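Local structure of RagA protein (Porphyromonas gingivalis, 6SLN) at residues L809-P813 / A830-T834; V867-N873 / L920-S925; I712-P717 / L769-L773; H147-L152 / M732-D738. The protein probably imports peptides across the outer membrane of Porphyromonas gingivalis, as the TonB-dependent transporter of the RagAB complex. All blocks are in the same frame, centred on the assembly; numbering follows the deposited sequence.

Contact 1 of 4, residues L809-P813 / A830-T834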
loop_
_atom_site.group_PDB
_atom_site.type_symbol
_atom_site.label_atom_id
_atom_site.label_comp_id
_atom_site.label_asym_id
_atom_site.label_seq_id
_atom_site.Cartn_x
_atom_site.Cartn_y
_atom_site.Cartn_z
ATOM N N LEU A 809 40.794 28.749 -26.783
ATOM C CA LEU A 809 42.107 28.790 -26.174
ATOM C C LEU A 809 41.977 28.713 -24.657
ATOM O O LEU A 809 41.049 29.279 -24.067
ATOM C CB LEU A 809 42.859 30.064 -26.595
ATOM C CG LEU A 809 43.439 30.068 -28.018
ATOM C CD1 LEU A 809 44.417 31.224 -28.245
ATOM C CD2 LEU A 809 44.117 28.748 -28.338
ATOM N N TRP A 810 42.910 28.003 -24.034
ATOM C CA TRP A 810 43.001 27.943 -22.586
ATOM C C TRP A 810 44.435 28.215 -22.155
ATOM O O TRP A 810 45.389 27.939 -22.890
ATOM C CB TRP A 810 42.532 26.577 -22.036
ATOM C CG TRP A 810 41.127 26.263 -22.398
ATOM C CD1 TRP A 810 40.013 26.511 -21.652
ATOM C CD2 TRP A 810 40.673 25.654 -23.612
ATOM N NE1 TRP A 810 38.884 26.080 -22.324
ATOM C CE2 TRP A 810 39.264 25.555 -23.532
ATOM C CE3 TRP A 810 41.318 25.188 -24.763
ATOM C CZ2 TRP A 810 38.495 25.008 -24.558
ATOM C CZ3 TRP A 810 40.555 24.642 -25.782
ATOM C CH2 TRP A 810 39.156 24.559 -25.673
ATOM N N TYR A 811 44.579 28.771 -20.960
ATOM C CA TYR A 811 45.910 28.946 -20.412
ATOM C C TYR A 811 46.426 27.622 -19.881
ATOM O O TYR A 811 45.670 26.784 -19.377
ATOM C CB TYR A 811 45.917 29.983 -19.296
ATOM C CG TYR A 811 45.579 31.379 -19.745
ATOM C CD1 TYR A 811 46.367 32.040 -20.681
ATOM C CD2 TYR A 811 44.453 32.038 -19.237
ATOM C CE1 TYR A 811 46.044 33.325 -21.098
ATOM C CE2 TYR A 811 44.127 33.319 -19.645
ATOM C CZ TYR A 811 44.923 33.953 -20.573
ATOM O OH TYR A 811 44.599 35.216 -20.975
ATOM N N VAL A 812 47.737 27.433 -20.004
ATOM C CA VAL A 812 48.426 26.287 -19.444
ATOM C C VAL A 812 48.918 26.679 -18.029
ATOM O O VAL A 812 49.807 27.540 -17.943
ATOM C CB VAL A 812 49.589 25.844 -20.327
ATOM C CG1 VAL A 812 50.060 24.451 -19.924
ATOM C CG2 VAL A 812 49.160 25.918 -21.801
ATOM N N PRO A 813 48.375 26.098 -16.979
ATOM C CA PRO A 813 48.744 26.551 -15.626
ATOM C C PRO A 813 50.243 26.457 -15.389
ATOM O O PRO A 813 50.888 25.455 -15.718
ATOM C CB PRO A 813 47.959 25.608 -14.706
ATOM C CG PRO A 813 47.477 24.494 -15.589
ATOM C CD PRO A 813 47.339 25.058 -16.952
ATOM N N ALA A 830 42.131 17.418 -19.732
ATOM C CA ALA A 830 41.941 17.419 -18.283
ATOM C C ALA A 830 43.015 18.225 -17.565
ATOM O O ALA A 830 42.737 18.887 -16.557
ATOM C CB ALA A 830 41.956 15.979 -17.763
ATOM N N ASP A 831 44.240 18.201 -18.090
ATOM C CA ASP A 831 45.393 18.703 -17.362
ATOM C C ASP A 831 45.419 20.219 -17.266
ATOM O O ASP A 831 46.154 20.759 -16.432
ATOM C CB ASP A 831 46.658 18.173 -18.021
ATOM C CG ASP A 831 46.513 16.722 -18.465
ATOM O OD1 ASP A 831 45.951 15.905 -17.698
ATOM O OD2 ASP A 831 46.962 16.397 -19.584
ATOM N N LEU A 832 44.628 20.925 -18.074
ATOM C CA LEU A 832 44.627 22.379 -17.959
ATOM C C LEU A 832 43.840 22.871 -16.764
ATOM O O LEU A 832 43.807 24.084 -16.523
ATOM C CB LEU A 832 44.062 23.009 -19.227
ATOM C CG LEU A 832 44.795 22.607 -20.495
ATOM C CD1 LEU A 832 43.896 22.863 -21.701
ATOM C CD2 LEU A 832 46.134 23.362 -20.601
ATOM N N GLU A 833 43.202 21.972 -16.028
ATOM C CA GLU A 833 42.340 22.377 -14.936
ATOM C C GLU A 833 43.176 22.688 -13.704
ATOM O O GLU A 833 44.148 21.995 -13.403
ATOM C CB GLU A 833 41.312 21.284 -14.653
ATOM C CG GLU A 833 40.414 21.016 -15.855
ATOM C CD GLU A 833 39.367 19.955 -15.602
ATOM O OE1 GLU A 833 39.084 19.656 -14.424
ATOM O OE2 GLU A 833 38.826 19.423 -16.594
ATOM N N THR A 834 42.795 23.755 -13.010
ATOM C CA THR A 834 43.565 24.334 -11.925
ATOM C C THR A 834 42.616 24.667 -10.784
ATOM O O THR A 834 41.413 24.840 -10.987
ATOM C CB THR A 834 44.295 25.597 -12.389
ATOM O OG1 THR A 834 44.843 26.282 -11.261
ATOM C CG2 THR A 834 43.318 26.532 -13.068
#

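Contact 2 of 4, residues V867-N873 / L920-S925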
loop_
_atom_site.group_PDB
_atom_site.type_symbol
_atom_site.label_atom_id
_atom_site.label_comp_id
_atom_site.label_asym_id
_atom_site.label_seq_id
_atom_site.Cartn_x
_atom_site.Cartn_y
_atom_site.Cartn_z
ATOM N N VAL A 867 27.638 37.515 -0.892
ATOM C CA VAL A 867 28.784 38.010 -1.650
ATOM C C VAL A 867 29.864 36.937 -1.683
ATOM O O VAL A 867 30.118 36.269 -0.677
ATOM C CB VAL A 867 29.334 39.312 -1.038
ATOM C CG1 VAL A 867 30.524 39.818 -1.837
ATOM C CG2 VAL A 867 28.236 40.364 -0.963
ATOM N N GLY A 868 30.511 36.783 -2.832
ATOM C CA GLY A 868 31.474 35.719 -2.984
ATOM C C GLY A 868 30.915 34.429 -3.537
ATOM O O GLY A 868 31.662 33.443 -3.625
ATOM N N LYS A 869 29.637 34.413 -3.931
ATOM C CA LYS A 869 29.039 33.255 -4.582
ATOM C C LYS A 869 29.437 33.216 -6.055
ATOM O O LYS A 869 29.332 34.218 -6.772
ATOM C CB LYS A 869 27.514 33.286 -4.425
ATOM C CG LYS A 869 26.754 32.102 -5.025
ATOM C CD LYS A 869 25.551 31.737 -4.142
ATOM C CE LYS A 869 24.407 31.102 -4.913
ATOM N NZ LYS A 869 24.756 29.878 -5.704
ATOM N N TRP A 870 29.940 32.066 -6.485
ATOM C CA TRP A 870 30.131 31.733 -7.881
ATOM C C TRP A 870 29.292 30.502 -8.187
ATOM O O TRP A 870 28.816 29.801 -7.285
ATOM C CB TRP A 870 31.613 31.493 -8.206
ATOM C CG TRP A 870 32.480 32.608 -7.682
ATOM C CD1 TRP A 870 32.960 32.745 -6.405
ATOM C CD2 TRP A 870 32.923 33.773 -8.403
ATOM N NE1 TRP A 870 33.690 33.915 -6.301
ATOM C CE2 TRP A 870 33.682 34.558 -7.510
ATOM C CE3 TRP A 870 32.768 34.214 -9.715
ATOM C CZ2 TRP A 870 34.275 35.753 -7.891
ATOM C CZ3 TRP A 870 33.362 35.422 -10.093
ATOM C CH2 TRP A 870 34.096 36.172 -9.185
ATOM N N MET A 871 29.091 30.259 -9.474
ATOM C CA MET A 871 28.190 29.209 -9.911
ATOM C C MET A 871 28.486 28.934 -11.370
ATOM O O MET A 871 28.703 29.864 -12.150
ATOM C CB MET A 871 26.725 29.618 -9.728
ATOM C CG MET A 871 25.766 28.434 -9.602
ATOM S SD MET A 871 24.182 28.850 -8.824
ATOM C CE MET A 871 23.726 30.344 -9.729
ATOM N N ILE A 872 28.542 27.661 -11.726
ATOM C CA ILE A 872 28.675 27.299 -13.130
ATOM C C ILE A 872 27.285 27.362 -13.744
ATOM O O ILE A 872 26.353 26.716 -13.257
ATOM C CB ILE A 872 29.301 25.907 -13.290
ATOM C CG1 ILE A 872 30.666 25.884 -12.621
ATOM C CG2 ILE A 872 29.382 25.498 -14.761
ATOM C CD1 ILE A 872 31.150 24.520 -12.324
ATOM N N ASN A 873 27.137 28.169 -14.793
ATOM C CA ASN A 873 25.869 28.312 -15.488
ATOM C C ASN A 873 25.784 27.226 -16.543
ATOM O O ASN A 873 26.088 27.436 -17.715
ATOM C CB ASN A 873 25.728 29.693 -16.102
ATOM C CG ASN A 873 24.311 29.969 -16.549
ATOM O OD1 ASN A 873 23.553 29.035 -16.809
ATOM N ND2 ASN A 873 23.934 31.252 -16.616
ATOM N N LEU A 920 31.387 30.373 -18.191
ATOM C CA LEU A 920 30.387 29.577 -17.471
ATOM C C LEU A 920 30.543 29.703 -15.962
ATOM O O LEU A 920 29.563 29.507 -15.241
ATOM C CB LEU A 920 30.388 28.082 -17.837
ATOM C CG LEU A 920 30.232 27.685 -19.304
ATOM C CD1 LEU A 920 29.887 26.217 -19.429
ATOM C CD2 LEU A 920 29.186 28.543 -19.986
ATOM N N LEU A 921 31.730 30.010 -15.442
ATOM C CA LEU A 921 31.835 30.252 -13.997
ATOM C C LEU A 921 31.480 31.708 -13.735
ATOM O O LEU A 921 32.299 32.599 -13.940
ATOM C CB LEU A 921 33.222 29.919 -13.458
ATOM C CG LEU A 921 33.333 29.998 -11.923
ATOM C CD1 LEU A 921 32.316 29.064 -11.207
ATOM C CD2 LEU A 921 34.783 29.757 -11.434
ATOM N N GLU A 922 30.266 31.963 -13.266
ATOM C CA GLU A 922 29.790 33.330 -13.127
ATOM C C GLU A 922 29.742 33.763 -11.669
ATOM O O GLU A 922 29.490 32.959 -10.771
ATOM C CB GLU A 922 28.400 33.492 -13.739
ATOM C CG GLU A 922 28.349 33.255 -15.228
ATOM C CD GLU A 922 26.962 33.497 -15.777
ATOM O OE1 GLU A 922 26.323 34.463 -15.306
ATOM O OE2 GLU A 922 26.505 32.721 -16.650
ATOM N N ASN A 923 29.967 35.059 -11.458
ATOM C CA ASN A 923 29.729 35.706 -10.174
ATOM C C ASN A 923 28.249 35.708 -9.807
ATOM O O ASN A 923 27.499 36.611 -10.210
ATOM C CB ASN A 923 30.251 37.137 -10.216
ATOM C CG ASN A 923 30.313 37.764 -8.854
ATOM O OD1 ASN A 923 29.391 37.616 -8.041
ATOM N ND2 ASN A 923 31.408 38.457 -8.579
ATOM N N ALA A 924 27.819 34.708 -9.035
ATOM C CA ALA A 924 26.424 34.589 -8.635
ATOM C C ALA A 924 26.127 35.296 -7.310
ATOM O O ALA A 924 25.149 34.947 -6.634
ATOM C CB ALA A 924 26.016 33.115 -8.568
ATOM N N SER A 925 26.935 36.284 -6.931
ATOM C CA SER A 925 26.619 37.088 -5.757
ATOM C C SER A 925 25.398 37.961 -6.030
ATOM O O SER A 925 25.060 38.260 -7.183
ATOM C CB SER A 925 27.808 37.968 -5.361
ATOM O OG SER A 925 29.025 37.292 -5.575
#

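Contact 3 of 4, residues I712-P717 / L769-L773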
loop_
_atom_site.group_PDB
_atom_site.type_symbol
_atom_site.label_atom_id
_atom_site.label_comp_id
_atom_site.label_asym_id
_atom_site.label_seq_id
_atom_site.Cartn_x
_atom_site.Cartn_y
_atom_site.Cartn_z
ATOM N N ILE A 712 33.079 11.940 6.475
ATOM C CA ILE A 712 33.110 12.105 5.032
ATOM C C ILE A 712 32.441 10.892 4.416
ATOM O O ILE A 712 32.748 9.746 4.778
ATOM C CB ILE A 712 34.543 12.279 4.501
ATOM C CG1 ILE A 712 35.183 13.567 5.050
ATOM C CG2 ILE A 712 34.541 12.250 2.968
ATOM C CD1 ILE A 712 36.423 14.064 4.254
ATOM N N ASP A 713 31.483 11.144 3.532
ATOM C CA ASP A 713 30.915 10.100 2.689
ATOM C C ASP A 713 31.983 9.835 1.629
ATOM O O ASP A 713 31.976 10.395 0.525
ATOM C CB ASP A 713 29.577 10.547 2.104
ATOM C CG ASP A 713 28.760 9.401 1.554
ATOM O OD1 ASP A 713 29.269 8.266 1.523
ATOM O OD2 ASP A 713 27.603 9.634 1.146
ATOM N N VAL A 714 32.941 8.994 1.998
ATOM C CA VAL A 714 34.187 8.899 1.228
ATOM C C VAL A 714 33.883 8.347 -0.161
ATOM O O VAL A 714 33.195 7.316 -0.282
ATOM C CB VAL A 714 35.206 8.026 1.965
ATOM C CG1 VAL A 714 36.290 7.580 1.009
ATOM C CG2 VAL A 714 35.816 8.791 3.158
ATOM N N PRO A 715 34.327 9.017 -1.226
ATOM C CA PRO A 715 34.113 8.490 -2.582
ATOM C C PRO A 715 34.946 7.233 -2.802
ATOM O O PRO A 715 36.159 7.229 -2.580
ATOM C CB PRO A 715 34.575 9.643 -3.495
ATOM C CG PRO A 715 34.734 10.864 -2.602
ATOM C CD PRO A 715 35.017 10.319 -1.228
ATOM N N MET A 716 34.319 6.199 -3.236
ATOM C CA MET A 716 35.249 5.083 -3.367
ATOM C C MET A 716 35.723 4.937 -4.807
ATOM O O MET A 716 34.981 5.255 -5.742
ATOM C CB MET A 716 34.597 3.769 -2.922
ATOM C CG MET A 716 33.816 3.867 -1.617
ATOM S SD MET A 716 34.826 3.293 -0.248
ATOM C CE MET A 716 35.076 1.605 -0.782
ATOM N N PRO A 717 36.963 4.490 -5.010
ATOM C CA PRO A 717 37.377 4.066 -6.351
ATOM C C PRO A 717 36.468 2.963 -6.857
ATOM O O PRO A 717 36.106 2.050 -6.116
ATOM C CB PRO A 717 38.810 3.553 -6.150
ATOM C CG PRO A 717 39.049 3.541 -4.673
ATOM C CD PRO A 717 38.095 4.509 -4.063
ATOM N N LEU A 769 42.209 15.095 4.378
ATOM C CA LEU A 769 41.235 14.441 3.512
ATOM C C LEU A 769 41.259 12.951 3.796
ATOM O O LEU A 769 41.057 12.552 4.933
ATOM C CB LEU A 769 41.462 14.799 2.066
ATOM C CG LEU A 769 41.095 16.232 1.722
ATOM C CD1 LEU A 769 41.710 16.679 0.395
ATOM C CD2 LEU A 769 39.590 16.342 1.730
ATOM N N PHE A 770 41.432 12.119 2.779
ATOM C CA PHE A 770 41.356 10.676 2.916
ATOM C C PHE A 770 42.483 10.055 2.097
ATOM O O PHE A 770 42.959 10.649 1.124
ATOM C CB PHE A 770 39.989 10.138 2.456
ATOM C CG PHE A 770 39.362 10.895 1.297
ATOM C CD1 PHE A 770 38.682 12.087 1.509
ATOM C CD2 PHE A 770 39.424 10.391 0.004
ATOM C CE1 PHE A 770 38.086 12.771 0.457
ATOM C CE2 PHE A 770 38.827 11.069 -1.045
ATOM C CZ PHE A 770 38.157 12.264 -0.818
ATOM N N PHE A 771 42.915 8.856 2.499
ATOM C CA PHE A 771 43.899 8.072 1.755
ATOM C C PHE A 771 45.249 8.768 1.652
ATOM O O PHE A 771 46.032 8.483 0.732
ATOM C CB PHE A 771 43.386 7.728 0.347
ATOM C CG PHE A 771 41.983 7.153 0.325
ATOM C CD1 PHE A 771 41.494 6.421 1.407
ATOM C CD2 PHE A 771 41.161 7.335 -0.775
ATOM C CE1 PHE A 771 40.201 5.891 1.396
ATOM C CE2 PHE A 771 39.871 6.805 -0.791
ATOM C CZ PHE A 771 39.391 6.081 0.304
ATOM N N GLY A 772 45.549 9.686 2.565
ATOM C CA GLY A 772 46.761 10.469 2.392
ATOM C C GLY A 772 46.701 11.518 1.302
ATOM O O GLY A 772 47.736 12.109 0.979
ATOM N N LEU A 773 45.524 11.779 0.729
ATOM C CA LEU A 773 45.414 12.729 -0.377
ATOM C C LEU A 773 45.638 14.149 0.103
ATOM O O LEU A 773 45.051 14.586 1.097
ATOM C CB LEU A 773 44.044 12.643 -1.050
ATOM C CG LEU A 773 43.832 11.317 -1.776
ATOM C CD1 LEU A 773 42.366 11.082 -2.230
ATOM C CD2 LEU A 773 44.824 11.265 -2.922
#

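Contact 4 of 4, residues H147-L152 / M732-D738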
loop_
_atom_site.group_PDB
_atom_site.type_symbol
_atom_site.label_atom_id
_atom_site.label_comp_id
_atom_site.label_asym_id
_atom_site.label_seq_id
_atom_site.Cartn_x
_atom_site.Cartn_y
_atom_site.Cartn_z
ATOM N N HIS A 147 27.794 29.742 10.683
ATOM C CA HIS A 147 29.266 29.832 10.682
ATOM C C HIS A 147 29.889 28.775 9.763
ATOM O O HIS A 147 30.737 27.986 10.184
ATOM C CB HIS A 147 29.853 29.701 12.095
ATOM C CG HIS A 147 29.526 30.830 13.024
ATOM N ND1 HIS A 147 29.615 30.701 14.395
ATOM C CD2 HIS A 147 29.130 32.103 12.792
ATOM C CE1 HIS A 147 29.290 31.845 14.968
ATOM N NE2 HIS A 147 28.991 32.713 14.018
ATOM N N GLY A 148 29.444 28.740 8.507
ATOM C CA GLY A 148 30.077 27.914 7.495
ATOM C C GLY A 148 29.535 26.500 7.426
ATOM O O GLY A 148 28.638 26.089 8.167
ATOM N N THR A 149 30.099 25.735 6.489
ATOM C CA THR A 149 29.821 24.308 6.374
ATOM C C THR A 149 30.769 23.579 7.307
ATOM O O THR A 149 31.990 23.691 7.161
ATOM C CB THR A 149 30.018 23.801 4.946
ATOM O OG1 THR A 149 29.205 24.557 4.046
ATOM C CG2 THR A 149 29.620 22.341 4.835
ATOM N N GLY A 150 30.221 22.849 8.264
ATOM C CA GLY A 150 31.109 22.183 9.190
ATOM C C GLY A 150 31.618 20.827 8.751
ATOM O O GLY A 150 32.376 20.201 9.499
ATOM N N SER A 151 31.237 20.337 7.569
ATOM C CA SER A 151 31.590 18.961 7.246
ATOM C C SER A 151 31.467 18.730 5.751
ATOM O O SER A 151 30.604 19.302 5.091
ATOM C CB SER A 151 30.710 17.968 8.014
ATOM O OG SER A 151 30.720 16.675 7.423
ATOM N N LEU A 152 32.345 17.882 5.227
ATOM C CA LEU A 152 32.283 17.474 3.829
ATOM C C LEU A 152 31.317 16.309 3.585
ATOM O O LEU A 152 31.258 15.794 2.463
ATOM C CB LEU A 152 33.686 17.103 3.341
ATOM C CG LEU A 152 34.763 18.159 3.539
ATOM C CD1 LEU A 152 35.996 17.718 2.794
ATOM C CD2 LEU A 152 34.295 19.496 3.024
ATOM N N MET A 732 38.382 19.760 8.730
ATOM C CA MET A 732 38.168 21.106 8.227
ATOM C C MET A 732 38.374 22.094 9.358
ATOM O O MET A 732 38.809 21.739 10.455
ATOM C CB MET A 732 36.757 21.309 7.674
ATOM C CG MET A 732 36.393 20.551 6.441
ATOM S SD MET A 732 34.617 20.745 6.242
ATOM C CE MET A 732 34.576 22.483 5.760
ATOM N N LYS A 733 37.981 23.335 9.092
ATOM C CA LYS A 733 38.181 24.469 9.977
ATOM C C LYS A 733 37.396 25.636 9.392
ATOM O O LYS A 733 37.331 25.797 8.168
ATOM C CB LYS A 733 39.674 24.806 10.102
ATOM C CG LYS A 733 40.058 25.723 11.255
ATOM C CD LYS A 733 41.429 26.383 10.982
ATOM C CE LYS A 733 42.351 26.261 12.179
ATOM N NZ LYS A 733 43.108 27.513 12.482
ATOM N N ASN A 734 36.783 26.426 10.268
ATOM C CA ASN A 734 35.959 27.550 9.854
ATOM C C ASN A 734 36.278 28.726 10.756
ATOM O O ASN A 734 36.108 28.634 11.975
ATOM C CB ASN A 734 34.474 27.194 9.918
ATOM C CG ASN A 734 33.960 26.675 8.600
ATOM O OD1 ASN A 734 33.803 27.428 7.644
ATOM N ND2 ASN A 734 33.701 25.389 8.534
ATOM N N THR A 735 36.755 29.819 10.166
ATOM C CA THR A 735 37.175 30.982 10.931
ATOM C C THR A 735 36.499 32.206 10.343
ATOM O O THR A 735 36.499 32.385 9.121
ATOM C CB THR A 735 38.693 31.107 10.915
ATOM O OG1 THR A 735 39.245 29.891 11.434
ATOM C CG2 THR A 735 39.175 32.308 11.760
ATOM N N GLY A 736 35.899 33.020 11.206
ATOM C CA GLY A 736 35.049 34.083 10.710
ATOM C C GLY A 736 34.682 35.076 11.792
ATOM O O GLY A 736 35.097 34.955 12.949
ATOM N N VAL A 737 33.875 36.063 11.383
ATOM C CA VAL A 737 33.504 37.212 12.202
ATOM C C VAL A 737 31.993 37.413 12.131
ATOM O O VAL A 737 31.375 37.160 11.094
ATOM C CB VAL A 737 34.255 38.472 11.740
ATOM C CG1 VAL A 737 33.619 39.720 12.315
ATOM C CG2 VAL A 737 35.716 38.374 12.164
ATOM N N ASP A 738 31.396 37.837 13.244
ATOM C CA ASP A 738 29.964 38.085 13.359
ATOM C C ASP A 738 29.775 39.534 13.778
ATOM O O ASP A 738 30.112 39.893 14.909
ATOM C CB ASP A 738 29.325 37.156 14.389
ATOM C CG ASP A 738 28.843 35.849 13.791
ATOM O OD1 ASP A 738 28.086 35.124 14.486
ATOM O OD2 ASP A 738 29.225 35.539 12.644
HETATM O O HOH W 1 32.470 26.881 5.096
#

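Contact 1 of 4, residues L809-P813 / A830-T834
L832 reaches across to the strand around V812, and its two methyl groups divide the contact between them. CD1 lies 4.0 Å from CB of W810. CD2 lies against the strand, 3.7 Å from the backbone O of Y811 and 3.9 Å from CA of V812, with both V812 methyls near it. The side chains of V812 and L832 cross obliquely. L832 turns its CG beside the backbone N and opposite the carbonyl carbon (chi1 -57°), and from that position both methyls can meet the strand. W810 offers chiefly its CB here, because its indole leads away from L832: NE1 is hydrogen-bonded to D917, and the ring meets that of Y828.

The ring of P813 meets the carbonyl oxygens of D831 and L832. CD of P813 approaches the O of L832 at 3.7 Å, and CG of P813 lies 4.1 Å from the O of D831. At the far end, CB of P813 and CB of T834 are 4.3 Å apart.

The touching parts run 75° to each other and do not pair. Their backbone hydrogen bonds go to third parties: W810 and V812 to T825 and V823 of strand 822-825, Y811 and T834 to E797 and M795 of strand 792-802. The contact thus joins a corner of this antiparallel sheet, where the chain turns at P813, to the short 3-10 turn leading into strand 833-836. With no hydrogen bond between them, the two segments meet by van der Waals contact, of apolar side chains with one another and with backbone carbonyls, and their relative placement is probably set largely by strand 792-802, with which both strands pair.

Contact 2 of 4, residues V867-N873 / L920-S925
Paired ends of two barrel strands, 857-873 and 921-937, meet here in antiparallel fashion, with M871 and E922 as a hydrogen-bonded pair. E922 N donates to M871 O (2.8 Å, nearly straight at 168°), whereas the return bond from M871 N to E922 O is weak. I872 and L921 form the next, non-hydrogen-bonded pair, and beyond it N873 N donates to L920 O at 2.8 Å.

On the face carrying I872, L921 and W870, CD1 of L921 packs on CG1 of I872 at 3.9 Å and also touches CB of W870. The indole lies across N923, with CZ3 3.6 Å from CB of N923; the amide carbon CG sits over one ring face toward its rim, the ring and amide planes being 48° apart. K838 adds a cation-pi contact to this indole. Between the paired strands the chain makes a 46-residue excursion that includes helix 874-879, the kind of long connection that TonB-dependent receptors usually carry on their extracellular side. N873 is the N-cap of that helix.

The same asparagine directs ND2 to E922 OE2 at 3.0 Å, approaching from above the carboxylate plane, 38° out of it. This carboxylate also makes salt bridges to R876 through OE2 and to K968 through OE1, so its buried charge is probably well balanced. CB of A924 packs on CB of M871 at 3.8 Å. Toward G868, N923 OD1 accepts from S925 N at 3.0 Å, closing an Asx turn, and also accepts from S925 OG, which in turn receives a weak hydrogen bond from G868 N.

Contact 3 of 4, residues I712-P717 / L769-L773
The contact between V714 and the neighbouring phenylalanines F770 and F771 is apolar, with no hydrogen bond between the segments. Among the aliphatic-to-ring contacts, CG1 of V714 reaches CZ of F771 at 3.5 Å and lies 4.3 Å from CD2 of F770. V714 holds CG1 opposite its backbone N (chi1 162°), which brings this methyl against both rings. I712 meets F770 at the ring edge, its CD1 4.1 Å from CD1 of F770. P715 crosses F770 at about a right angle, with CD 3.7 Å from CZ of F770.

Within 769-773 the two phenylalanines also pack on each other. CB of F770 lies over the centre of the F771 ring, while CD2 of F771 meets the edge of the F770 ring; Y776 also contacts the F770 ring.

Among polar groups, P715 O lies at the edge of the F771 ring, and a backbone bond from L773 N to F770 O (2.8 Å) closes a type I' turn through F771 and G772. The other protein of the assembly packs an apolar side chain on F771, and a basic side chain of that protein is hydrogen-bonded to M716 O. This is a tight beta turn folded back, through aromatic residues, onto the end of barrel strand 696-715 beside a protein-protein interface.

Contact 4 of 4, residues H147-L152 / M732-D738
H147 and D738 form the straightest bond here: NE2 donates to OD1 at 2.6 Å with an angle of 173°. The carboxylate oxygen lies in the imidazole plane, yet the donor comes from above the carboxylate, whose plane is turned 52° from the ring. Further along, N734 ND2 donates to T149 O at 2.8 Å, from above the carbonyl plane. A water closes a second link, accepting from T149 N at 3.0 Å and donating to N734 OD1 at 2.9 Å, so the amide engages T149 through both of its ends. M732 supplies the apolar contact, with SD 3.5 Å from CD2 of L152; the bend at chi3 (71°) turns its CE toward the carbonyl of T149.

A second shell holds these groups. D738 makes a salt bridge to K187 through OD1 and a hydrogen bond to N760 through OD2, which probably stabilises its negative charge, while Y703 stacks on the ring of H147. N762 bonds to OD1 of N734. R705 is hydrogen-bonded to H147 O.

Polar links of this kind between a loop of the N-terminal plug and the inward-facing residues of a barrel strand are characteristic of TonB-dependent receptors, whose plug fills the barrel.

In the fold
Contacts 2, 3 and 4 are buried, whereas contact 1 is partly exposed and lies farthest from the chain centre, about 34 Å away. Contacts 3 and 4 use neighbouring barrel strands, 696-715 and 732-746, and touch through L152, whose CD1 is 4.0 Å from CD1 of I712. Contact 2 belongs to other strands of the barrel, its centre about 20 Å from that of contact 4. Chemistry follows position: contact 4, between plug and barrel, combines direct and water-mediated hydrogen bonds with a methionine-leucine contact; contact 2 combines strand pairing with buried charge; contacts 1 and 3, both reached by another protein chain, have no hydrogen bond between their segments and rest mainly on apolar side chains.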